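Local coordinates for protein amorpha-4,11-diene synthase (Artemisia annua, PDB 4GAX) that probably cyclises farnesyl diphosphate to a sesquiterpene such as amorpha-4,11-diene, releasing diphosphate, in the manner of class I terpene synthases, at residues Leu314-Tyr319 / Arg389-Glu394; Tyr325-Ile330 / Met345-Met350. All blocks are in the same frame, centred on the assembly; numbering follows the deposited sequence.

Overall arrangement
Both interactions sit on the same side of an all-helical terpene synthase, with centres about 12 Å apart. Interaction 1 is the buried one: segments of helices 299-322 and 374-399 run nearly parallel, and the two meet through apolar and aromatic side chains. Interaction 2 is partly buried and farther out, its centre about 34 Å from the chain centre, against about 24 Å for interaction 1; it joins the first turns of helix 325-337 to the loop before helix 351-370, adding a hydrogen bond to a carboxylate and close backbone carbonyl contacts to its apolar packing. Helix 325-337 connects them: Leu328 touches both Tyr319 and Met392, and Tyr325 also packs on Met392.

Interaction 1 of 2, residues Leu314-Tyr319 / Arg389-Glu394; sequences LIDDIY and RNLMVE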
# COMPACT_ATOMS: atom_id res chain seq x y z
N LEU A 314 -0.44 3.95 20.08
CA LEU A 314 -0.42 4.24 21.51
C LEU A 314 -0.00 5.67 21.75
O LEU A 314 -0.69 6.42 22.46
CB LEU A 314 0.55 3.32 22.25
CG LEU A 314 0.07 1.89 22.47
CD1 LEU A 314 1.26 0.95 22.65
CD2 LEU A 314 -0.80 1.86 23.69
N ILE A 315 1.14 6.05 21.16
CA ILE A 315 1.72 7.37 21.39
C ILE A 315 0.79 8.48 20.91
O ILE A 315 0.62 9.50 21.59
CB ILE A 315 3.12 7.50 20.75
CG1 ILE A 315 4.12 6.58 21.45
CG2 ILE A 315 3.64 8.92 20.87
CD1 ILE A 315 5.48 6.53 20.77
N ASP A 316 0.16 8.29 19.74
CA ASP A 316 -0.82 9.25 19.25
C ASP A 316 -1.98 9.42 20.22
O ASP A 316 -2.48 10.52 20.43
CB ASP A 316 -1.37 8.83 17.88
CG ASP A 316 -0.69 9.56 16.74
OD1 ASP A 316 -0.25 10.71 16.94
OD2 ASP A 316 -0.60 8.98 15.64
N ASP A 317 -2.41 8.31 20.82
CA ASP A 317 -3.52 8.33 21.75
C ASP A 317 -3.17 9.00 23.08
O ASP A 317 -4.06 9.33 23.86
CB ASP A 317 -4.07 6.92 21.97
CG ASP A 317 -4.83 6.39 20.76
OD1 ASP A 317 -5.07 7.17 19.81
OD2 ASP A 317 -5.19 5.19 20.76
N ILE A 318 -1.88 9.19 23.34
CA ILE A 318 -1.45 9.96 24.51
C ILE A 318 -1.38 11.44 24.16
O ILE A 318 -1.75 12.30 24.95
CB ILE A 318 -0.05 9.53 25.01
CG1 ILE A 318 -0.04 8.07 25.47
CG2 ILE A 318 0.39 10.41 26.17
CD1 ILE A 318 1.34 7.56 25.86
N TYR A 319 -0.90 11.74 22.96
CA TYR A 319 -0.73 13.13 22.57
C TYR A 319 -2.04 13.80 22.15
O TYR A 319 -2.21 15.00 22.36
CB TYR A 319 0.32 13.27 21.47
CG TYR A 319 1.73 13.29 22.01
CD1 TYR A 319 2.42 14.48 22.16
CD2 TYR A 319 2.35 12.11 22.41
CE1 TYR A 319 3.71 14.50 22.67
CE2 TYR A 319 3.63 12.12 22.92
CZ TYR A 319 4.31 13.31 23.06
OH TYR A 319 5.58 13.31 23.57
N ARG A 389 8.74 14.57 18.43
CA ARG A 389 9.07 15.99 18.46
C ARG A 389 7.95 16.81 17.87
O ARG A 389 7.49 17.78 18.47
CB ARG A 389 10.29 16.23 17.59
CG ARG A 389 11.47 16.83 18.29
CD ARG A 389 12.64 16.83 17.34
NE ARG A 389 13.72 15.99 17.83
CZ ARG A 389 14.53 15.29 17.04
NH1 ARG A 389 14.36 15.32 15.72
NH2 ARG A 389 15.51 14.57 17.58
N ASN A 390 7.52 16.43 16.68
CA ASN A 390 6.51 17.22 15.98
C ASN A 390 5.12 17.05 16.57
O ASN A 390 4.28 17.94 16.46
CB ASN A 390 6.55 16.97 14.47
CG ASN A 390 7.76 17.63 13.81
OD1 ASN A 390 7.71 18.80 13.43
ND2 ASN A 390 8.85 16.87 13.68
N LEU A 391 4.87 15.90 17.21
CA LEU A 391 3.67 15.77 18.02
C LEU A 391 3.72 16.81 19.15
O LEU A 391 2.69 17.39 19.51
CB LEU A 391 3.51 14.36 18.59
CG LEU A 391 3.05 13.26 17.62
CD1 LEU A 391 3.00 11.91 18.31
CD2 LEU A 391 1.68 13.59 17.02
N MET A 392 4.91 17.06 19.68
CA MET A 392 5.07 18.03 20.78
C MET A 392 5.02 19.46 20.25
O MET A 392 4.66 20.39 20.99
CB MET A 392 6.37 17.80 21.54
CG MET A 392 6.45 18.60 22.84
SD MET A 392 5.13 18.11 23.98
CE MET A 392 4.62 19.71 24.62
N VAL A 393 5.37 19.63 18.98
CA VAL A 393 5.24 20.93 18.34
C VAL A 393 3.79 21.39 18.41
O VAL A 393 3.51 22.51 18.86
CB VAL A 393 5.70 20.89 16.86
CG1 VAL A 393 5.07 22.04 16.07
CG2 VAL A 393 7.21 20.93 16.77
N GLU A 394 2.88 20.52 17.98
CA GLU A 394 1.47 20.89 17.94
C GLU A 394 0.82 20.94 19.32
O GLU A 394 -0.25 21.54 19.48
CB GLU A 394 0.69 19.99 16.98
CG GLU A 394 1.01 18.52 17.07
CD GLU A 394 0.58 17.77 15.81
OE1 GLU A 394 0.50 18.41 14.74
OE2 GLU A 394 0.33 16.55 15.89
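Helix 299-322 carries the DDxxD motif of class I terpene synthases, whose first two aspartates are Asp316 and Asp317; in this family the motif typically binds magnesium. This helix packs against helix 374-399, the two segments running almost parallel at 17° with their axes 11.0 Å apart.

Aromatic contacts come first. Tyr319 has CG anti to its carbonyl carbon (chi1 -82°), which sends the ring across to helix 374-399. Leu391 CB lies over one face, off-centre toward the rim, in a CH-pi contact 4.1 Å from the Tyr319 ring centroid. Met392 approaches the same ring at its edge, a Met-aromatic contact with SD 4.1 Å from Tyr319 CE1. The phenol OH hydrogen-bonds to Thr332 on helix 325-337, which fixes the far end of the ring.

The apolar packing centres on Leu391. Its CD1 meets Ile315 CG2 at 4.0 Å, the two side chains crossing at about a right angle.

One polar group borders this patch. Phe387 also touches Asp316, and the aspartate's OD1 rests 3.5 Å from Leu391 CD2.

Interaction 2 of 2, residues Tyr325-Ile330 / Met345-Met350; sequences YEELKI and MIPEYM
The Tyr349 ring has Met350 CG over one face, 3.6 Å above the plane and displaced toward the rim, and the carboxylate carbon of Glu327 at its edge; Tyr322 adds an edge-to-face partner. This belongs to a helix-loop-helix connection of the all-helical class I terpene synthase fold, in which the loop leading to helix 351-370 folds back on the first turns of helix 325-337.

Tyr349 takes the crowded first torsion, CG between the backbone N and the carbonyl carbon (chi1 78°). Its OH donates to Glu327 OE1 at 2.8 Å, arriving from above the carboxylate plane, 61° out of it, with carboxylate and ring planes turned 57° apart. The same OE1 accepts from the backbone N of Thr324, as the third residue of a helix does in a capping box, so two donors grip one oxygen at the helix start. A phenylalanine here lacks the tyrosine hydroxyl and its bond to Glu327, and would probably leave the carboxylate less firmly oriented.

Closer to the helix backbone than the carboxylate, the extended Met350 side chain brings its CE to 3.9 Å from Glu327 CB and 4.1 Å from Leu328 CD2. Ile318 and Phe331 also touch Met350.

One turn along the helix, Ile330 sets CG2 anti to its backbone N, and that methyl lies 3.7 Å from Pro347 CD. It is pressed more tightly still against the loop backbone, with Ile330 CG2 only 3.1 Å from Met345 O. The bent Met345 side chain returns toward the helix, its CE ending 3.4 Å from Ile330 O.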
# COMPACT_ATOMS: atom_id res chain seq x y z
N TYR A 325 -0.14 19.11 28.90
CA TYR A 325 1.05 19.72 28.30
C TYR A 325 2.36 19.36 29.03
O TYR A 325 3.35 18.98 28.39
CB TYR A 325 0.89 21.24 28.19
CG TYR A 325 2.16 21.98 27.80
CD1 TYR A 325 2.55 22.08 26.47
CD2 TYR A 325 2.95 22.58 28.77
CE1 TYR A 325 3.71 22.76 26.12
CE2 TYR A 325 4.11 23.25 28.43
CZ TYR A 325 4.48 23.34 27.10
OH TYR A 325 5.64 24.02 26.78
N GLU A 326 2.36 19.47 30.36
CA GLU A 326 3.57 19.19 31.12
C GLU A 326 3.99 17.73 31.00
O GLU A 326 5.18 17.42 30.95
CB GLU A 326 3.41 19.56 32.60
CG GLU A 326 3.41 21.05 32.88
CD GLU A 326 2.09 21.71 32.54
OE1 GLU A 326 1.10 20.98 32.33
OE2 GLU A 326 2.04 22.96 32.47
N GLU A 327 3.00 16.84 30.94
CA GLU A 327 3.26 15.40 30.81
C GLU A 327 3.88 15.11 29.44
O GLU A 327 4.86 14.37 29.32
CB GLU A 327 1.96 14.61 30.99
CG GLU A 327 1.37 14.65 32.42
CD GLU A 327 -0.03 14.03 32.50
OE1 GLU A 327 -0.67 13.84 31.43
OE2 GLU A 327 -0.49 13.71 33.62
N LEU A 328 3.29 15.70 28.40
CA LEU A 328 3.78 15.53 27.04
C LEU A 328 5.20 16.07 26.87
O LEU A 328 6.04 15.45 26.20
CB LEU A 328 2.82 16.18 26.05
CG LEU A 328 1.45 15.52 25.95
CD1 LEU A 328 0.62 16.12 24.82
CD2 LEU A 328 1.60 14.01 25.76
N LYS A 329 5.48 17.22 27.48
CA LYS A 329 6.82 17.81 27.47
C LYS A 329 7.86 16.84 28.03
O LYS A 329 8.93 16.65 27.43
CB LYS A 329 6.84 19.11 28.28
CG LYS A 329 8.22 19.75 28.36
CD LYS A 329 8.33 20.98 27.47
CE LYS A 329 7.98 22.26 28.23
NZ LYS A 329 9.19 23.05 28.62
N ILE A 330 7.55 16.24 29.18
CA ILE A 330 8.43 15.26 29.80
C ILE A 330 8.60 14.00 28.94
O ILE A 330 9.71 13.48 28.78
CB ILE A 330 7.90 14.83 31.18
CG1 ILE A 330 7.85 16.03 32.13
CG2 ILE A 330 8.76 13.75 31.79
CD1 ILE A 330 7.18 15.73 33.46
N MET A 345 12.08 9.48 35.31
CA MET A 345 11.77 10.88 35.06
C MET A 345 10.37 11.04 34.46
O MET A 345 9.92 12.15 34.19
CB MET A 345 12.84 11.52 34.15
CG MET A 345 12.52 11.46 32.66
SD MET A 345 13.73 12.30 31.60
CE MET A 345 12.63 13.09 30.42
N ILE A 346 9.67 9.92 34.30
CA ILE A 346 8.45 9.86 33.49
C ILE A 346 7.17 9.66 34.30
O ILE A 346 7.14 8.84 35.22
CB ILE A 346 8.59 8.70 32.48
CG1 ILE A 346 9.78 8.97 31.54
CG2 ILE A 346 7.31 8.49 31.70
CD1 ILE A 346 10.08 7.82 30.58
N PRO A 347 6.10 10.40 33.95
CA PRO A 347 4.77 10.23 34.57
C PRO A 347 4.33 8.75 34.62
O PRO A 347 4.49 8.03 33.63
CB PRO A 347 3.85 11.01 33.62
CG PRO A 347 4.73 12.09 33.09
CD PRO A 347 6.11 11.49 32.95
N GLU A 348 3.78 8.33 35.77
CA GLU A 348 3.47 6.92 36.04
C GLU A 348 2.75 6.18 34.91
O GLU A 348 3.19 5.10 34.49
CB GLU A 348 2.66 6.79 37.33
CG GLU A 348 2.94 5.53 38.12
CD GLU A 348 4.35 5.50 38.68
OE1 GLU A 348 4.90 4.40 38.89
OE2 GLU A 348 4.92 6.59 38.90
N TYR A 349 1.66 6.74 34.41
CA TYR A 349 0.90 6.06 33.36
C TYR A 349 1.66 5.90 32.04
O TYR A 349 1.26 5.09 31.19
CB TYR A 349 -0.45 6.76 33.12
CG TYR A 349 -0.37 8.02 32.29
CD1 TYR A 349 -0.60 7.99 30.92
CD2 TYR A 349 -0.10 9.25 32.88
CE1 TYR A 349 -0.54 9.14 30.16
CE2 TYR A 349 -0.04 10.40 32.12
CZ TYR A 349 -0.27 10.34 30.77
OH TYR A 349 -0.22 11.49 30.00
N MET A 350 2.75 6.64 31.87
CA MET A 350 3.51 6.57 30.62
C MET A 350 4.63 5.53 30.69
O MET A 350 5.27 5.23 29.68
CB MET A 350 4.10 7.93 30.26
CG MET A 350 3.08 8.98 29.87
SD MET A 350 3.81 10.63 29.95
CE MET A 350 2.77 11.51 28.75